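Side-chain contacts in glyoxylate-induced Protein (Pseudomonas aeruginosa, PDB 1SQ4), which is a double-barrelled cupin of unproven function that may act as a ureidoglycine aminohydrolase: residues A[119-122]-A[123-126]; A[207-211]-A[212-216]. All coordinates share one frame; numbering follows the deposited sequence.

Contact 1 (A[119-122]-A[123-126])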
loop_
_atom_site.group_PDB
_atom_site.type_symbol
_atom_site.label_atom_id
_atom_site.label_comp_id
_atom_site.label_asym_id
_atom_site.label_seq_id
_atom_site.Cartn_x
_atom_site.Cartn_y
_atom_site.Cartn_z
ATOM N N PHE A 119 -44.669 -4.059 -4.981
ATOM C CA PHE A 119 -44.195 -2.798 -5.540
ATOM C C PHE A 119 -45.224 -1.718 -5.255
ATOM O O PHE A 119 -46.397 -1.827 -5.623
ATOM C CB PHE A 119 -43.969 -2.904 -7.049
ATOM C CG PHE A 119 -43.599 -1.594 -7.691
ATOM C CD1 PHE A 119 -44.547 -0.854 -8.388
ATOM C CD2 PHE A 119 -42.321 -1.060 -7.530
ATOM C CE1 PHE A 119 -44.233 0.398 -8.904
ATOM C CE2 PHE A 119 -42.000 0.189 -8.040
ATOM C CZ PHE A 119 -42.960 0.919 -8.728
ATOM N N ILE A 120 -44.769 -0.666 -4.598
ATOM C CA ILE A 120 -45.640 0.422 -4.227
ATOM C C ILE A 120 -45.207 1.630 -5.009
ATOM O O ILE A 120 -44.065 2.037 -4.920
ATOM C CB ILE A 120 -45.496 0.699 -2.739
ATOM C CG1 ILE A 120 -45.731 -0.594 -1.965
ATOM C CG2 ILE A 120 -46.456 1.767 -2.295
ATOM C CD1 ILE A 120 -45.575 -0.416 -0.483
ATOM N N PRO A 121 -46.103 2.186 -5.838
ATOM C CA PRO A 121 -45.798 3.372 -6.650
ATOM C C PRO A 121 -45.758 4.645 -5.807
ATOM O O PRO A 121 -46.389 4.726 -4.754
ATOM C CB PRO A 121 -46.916 3.377 -7.696
ATOM C CG PRO A 121 -48.042 2.697 -6.994
ATOM C CD PRO A 121 -47.351 1.552 -6.292
ATOM N N PRO A 122 -45.028 5.662 -6.273
ATOM C CA PRO A 122 -44.904 6.926 -5.543
ATOM C C PRO A 122 -46.222 7.576 -5.168
ATOM O O PRO A 122 -47.125 7.682 -5.991
ATOM C CB PRO A 122 -44.063 7.780 -6.481
ATOM C CG PRO A 122 -44.469 7.293 -7.822
ATOM C CD PRO A 122 -44.546 5.802 -7.655
ATOM N N GLY A 123 -46.311 8.000 -3.908
ATOM C CA GLY A 123 -47.510 8.636 -3.404
ATOM C C GLY A 123 -48.656 7.663 -3.174
ATOM O O GLY A 123 -49.735 8.059 -2.747
ATOM N N ALA A 124 -48.437 6.385 -3.440
ATOM C CA ALA A 124 -49.505 5.413 -3.255
ATOM C C ALA A 124 -49.836 5.165 -1.789
ATOM O O ALA A 124 -48.944 5.002 -0.954
ATOM C CB ALA A 124 -49.146 4.102 -3.942
ATOM N N ASP A 125 -51.125 5.139 -1.471
ATOM C CA ASP A 125 -51.538 4.891 -0.097
ATOM C C ASP A 125 -51.508 3.404 0.196
ATOM O O ASP A 125 -51.940 2.585 -0.616
ATOM C CB ASP A 125 -52.947 5.412 0.167
ATOM C CG ASP A 125 -53.054 6.901 -0.013
ATOM O OD1 ASP A 125 -52.160 7.632 0.485
ATOM O OD2 ASP A 125 -54.044 7.345 -0.641
ATOM N N TYR A 126 -51.003 3.064 1.370
ATOM C CA TYR A 126 -50.926 1.676 1.764
ATOM C C TYR A 126 -50.629 1.604 3.236
ATOM O O TYR A 126 -50.408 2.624 3.883
ATOM C CB TYR A 126 -49.809 0.970 1.004
ATOM C CG TYR A 126 -48.399 1.271 1.486
ATOM C CD1 TYR A 126 -47.731 2.434 1.092
ATOM C CD2 TYR A 126 -47.711 0.359 2.289
ATOM C CE1 TYR A 126 -46.403 2.676 1.473
ATOM C CE2 TYR A 126 -46.389 0.590 2.679
ATOM C CZ TYR A 126 -45.742 1.748 2.262
ATOM O OH TYR A 126 -44.430 1.953 2.624
#
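Ile-120, the last residue of strand 116-120, reaches across to Ala-124 and Tyr-126 beneath a type II beta turn running from Pro-121 to Ala-124. In this cupin barrel the turn carries the chain from one sheet to the other, since strand 126-129, which follows, pairs with strand 101-105. The contact is local, closed by side chains three to six residues apart.

From CB of Ile-120 the side chain divides into two arms. The short one, CG2, touches both neighbours, lying 3.9 Å from Ala-124 CB and 3.7 Å from Tyr-126 CD1. The longer arm leaves through CG1 and runs on extended (chi2 179°), which carries CD1 out over the centre of the Tyr-126 ring. There CD1 sits 3.4 Å from the ring centroid and only 11° off its normal, a CH-pi contact over the face. Isoleucine suits this spot because branching at CB sets CG2 against ring and methyl alike while CD1 reaches the ring centre. Leu-105 touches both Ile-120 and Tyr-126, so the pair belongs to the apolar interior between the sheets.

Above them, residue types match the turn. Pro-122 supplies the fixed negative phi of the second position, and Gly-123 readily adopts the positive phi of the third. The turn is closed by Ala-124 N, which donates to Pro-121 O over 2.9 Å. Pro-121, which also packs on Ala-156, turns its CG to the side chain of the same residue. The methyl of Ala-124 is small enough to meet this proline and Ile-120 CG2 together: Ala-124 CB lies 3.5 Å from Pro-121 CG.

Contact 2 (A[207-211]-A[212-216])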
loop_
_atom_site.group_PDB
_atom_site.type_symbol
_atom_site.label_atom_id
_atom_site.label_comp_id
_atom_site.label_asym_id
_atom_site.label_seq_id
_atom_site.Cartn_x
_atom_site.Cartn_y
_atom_site.Cartn_z
ATOM N N ALA A 207 -20.198 -11.545 -13.983
ATOM C CA ALA A 207 -21.472 -11.590 -13.283
ATOM C C ALA A 207 -22.106 -10.220 -13.126
ATOM O O ALA A 207 -23.131 -10.073 -12.449
ATOM C CB ALA A 207 -21.290 -12.245 -11.921
ATOM N N GLU A 208 -21.490 -9.217 -13.740
ATOM C CA GLU A 208 -22.006 -7.858 -13.666
ATOM C C GLU A 208 -23.326 -7.808 -14.421
ATOM O O GLU A 208 -23.419 -8.291 -15.544
ATOM C CB GLU A 208 -20.993 -6.881 -14.280
ATOM C CG GLU A 208 -21.333 -5.397 -14.101
ATOM C CD GLU A 208 -20.083 -4.512 -13.954
ATOM O OE1 GLU A 208 -19.190 -4.573 -14.837
ATOM O OE2 GLU A 208 -19.996 -3.753 -12.954
ATOM N N THR A 209 -24.356 -7.252 -13.795
ATOM C CA THR A 209 -25.656 -7.154 -14.446
ATOM C C THR A 209 -26.045 -5.704 -14.623
ATOM O O THR A 209 -27.022 -5.405 -15.289
ATOM C CB THR A 209 -26.765 -7.837 -13.638
ATOM O OG1 THR A 209 -26.718 -7.375 -12.282
ATOM C CG2 THR A 209 -26.604 -9.340 -13.677
ATOM N N HIS A 210 -25.282 -4.805 -14.017
ATOM C CA HIS A 210 -25.560 -3.376 -14.123
ATOM C C HIS A 210 -24.225 -2.684 -14.221
ATOM O O HIS A 210 -23.266 -3.126 -13.609
ATOM C CB HIS A 210 -26.303 -2.873 -12.889
ATOM C CG HIS A 210 -26.938 -1.536 -13.076
ATOM N ND1 HIS A 210 -27.727 -1.240 -14.164
ATOM C CD2 HIS A 210 -26.941 -0.432 -12.293
ATOM C CE1 HIS A 210 -28.194 -0.011 -14.043
ATOM N NE2 HIS A 210 -27.732 0.499 -12.915
ATOM N N VAL A 211 -24.161 -1.601 -14.984
ATOM C CA VAL A 211 -22.903 -0.899 -15.165
ATOM C C VAL A 211 -22.704 0.181 -14.105
ATOM O O VAL A 211 -21.584 0.463 -13.694
ATOM C CB VAL A 211 -22.827 -0.293 -16.595
ATOM C CG1 VAL A 211 -23.767 0.893 -16.709
ATOM C CG2 VAL A 211 -21.423 0.112 -16.916
HETATM N N MSE A 212 -23.797 0.773 -13.652
HETATM C CA MSE A 212 -23.722 1.810 -12.638
HETATM C C MSE A 212 -23.809 1.189 -11.255
HETATM O O MSE A 212 -23.882 -0.028 -11.124
HETATM C CB MSE A 212 -24.838 2.828 -12.861
HETATM C CG MSE A 212 -24.758 3.505 -14.234
HETATM SE SE MSE A 212 -23.184 4.636 -14.438
HETATM C CE MSE A 212 -22.057 3.454 -15.462
ATOM N N GLU A 213 -23.789 2.021 -10.222
ATOM C CA GLU A 213 -23.839 1.523 -8.857
ATOM C C GLU A 213 -25.142 0.813 -8.512
ATOM O O GLU A 213 -26.209 1.161 -9.007
ATOM C CB GLU A 213 -23.607 2.673 -7.877
ATOM C CG GLU A 213 -24.489 3.903 -8.105
ATOM C CD GLU A 213 -23.919 4.856 -9.154
ATOM O OE1 GLU A 213 -22.774 5.335 -8.976
ATOM O OE2 GLU A 213 -24.613 5.124 -10.157
ATOM N N HIS A 214 -25.038 -0.204 -7.672
ATOM C CA HIS A 214 -26.199 -0.946 -7.238
ATOM C C HIS A 214 -25.839 -1.833 -6.064
ATOM O O HIS A 214 -24.666 -2.138 -5.840
ATOM C CB HIS A 214 -26.796 -1.777 -8.371
ATOM C CG HIS A 214 -25.845 -2.745 -8.993
ATOM N ND1 HIS A 214 -24.799 -2.344 -9.793
ATOM C CD2 HIS A 214 -25.796 -4.095 -8.957
ATOM C CE1 HIS A 214 -24.144 -3.405 -10.224
ATOM N NE2 HIS A 214 -24.729 -4.481 -9.731
ATOM N N GLY A 215 -26.853 -2.231 -5.303
ATOM C CA GLY A 215 -26.611 -3.055 -4.140
ATOM C C GLY A 215 -26.941 -4.505 -4.358
ATOM O O GLY A 215 -27.745 -4.848 -5.222
ATOM N N LEU A 216 -26.298 -5.353 -3.563
ATOM C CA LEU A 216 -26.488 -6.797 -3.606
ATOM C C LEU A 216 -26.665 -7.280 -2.186
ATOM O O LEU A 216 -25.862 -6.947 -1.329
ATOM C CB LEU A 216 -25.253 -7.473 -4.196
ATOM C CG LEU A 216 -25.157 -7.595 -5.705
ATOM C CD1 LEU A 216 -25.705 -6.366 -6.391
ATOM C CD2 LEU A 216 -23.693 -7.812 -6.080
#
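His-210 lays its CB over the face of the His-214 imidazole where a loop leads into strand 212-220 of the second cupin barrel. The spacing of Glu-208, His-210 and His-214 fits the first conserved cupin motif, whose residues hold a metal in many relatives, but Glu and His are exchanged: Glu-208 stands at the usual first His and His-214 at the usual Glu.

Glu-208 comes first; its OE2 makes a weak hydrogen bond to Gln-248 NE2 on strand 248-251. Thr-209 follows, with OG1 4.3 Å from His-214 NE2, a loose approach oblique to that ring. The side chain of Thr-209 is also about 4 Å from a bound thiocyanate ion, a probable crystallisation component that may mark a pocket.

His-210 carries the contact. Its CB, 3.6 Å from the His-214 ring centroid, makes a CH-pi contact. CG is anti to the backbone N (chi1 -164°), taking the ring past His-214 toward Met-212. The imidazoles form an offset edge-to-face pair, the edge of His-210 toward the face of His-214, with planes at 84°. His-210 NE2 is 6.6 Å from His-214 NE2, so the two do not converge on one site in this conformation. Met-212 N stands over one face of the His-210 ring, while His-210 CD2 lies 3.3 Å from Met-212 O. That oxygen also receives the ND1 hydrogen of His-214 at 2.8 Å, in the donor ring's plane, which helps fix its rotation. Histidine thus gives His-214 a packed face and a directed N-H, and His-210 a CB and ring edge.

Val-211 packs on Phe-245 and on Val-42 of the second subunit, whose Ala-58 meets Met-212. This selenomethionine bends back, bringing CE to 3.3 Å from Val-211 CG1.

How the contacts relate
Contacts 1 and 2 belong to different cupin ranges of the chain, their centres 25 Å apart and their nearest atoms about 15 Å apart. Each sits in its own barrel where the chain passes between a four-stranded sheet and a larger one, but in opposite senses: contact 1 leaves the larger sheet, contact 2 enters it. Contact 1 is partly buried: its turn has an exposed glycine at the apex, no other subunit touches it, and its chemistry is mostly apolar plus one backbone bond. Contact 2 lies deeper, nearer the centre of the chain, and brings imidazoles together with a main-chain carbonyl. The second subunit borders it as well, with Arg-59 of that subunit forming a salt bridge to Glu-213.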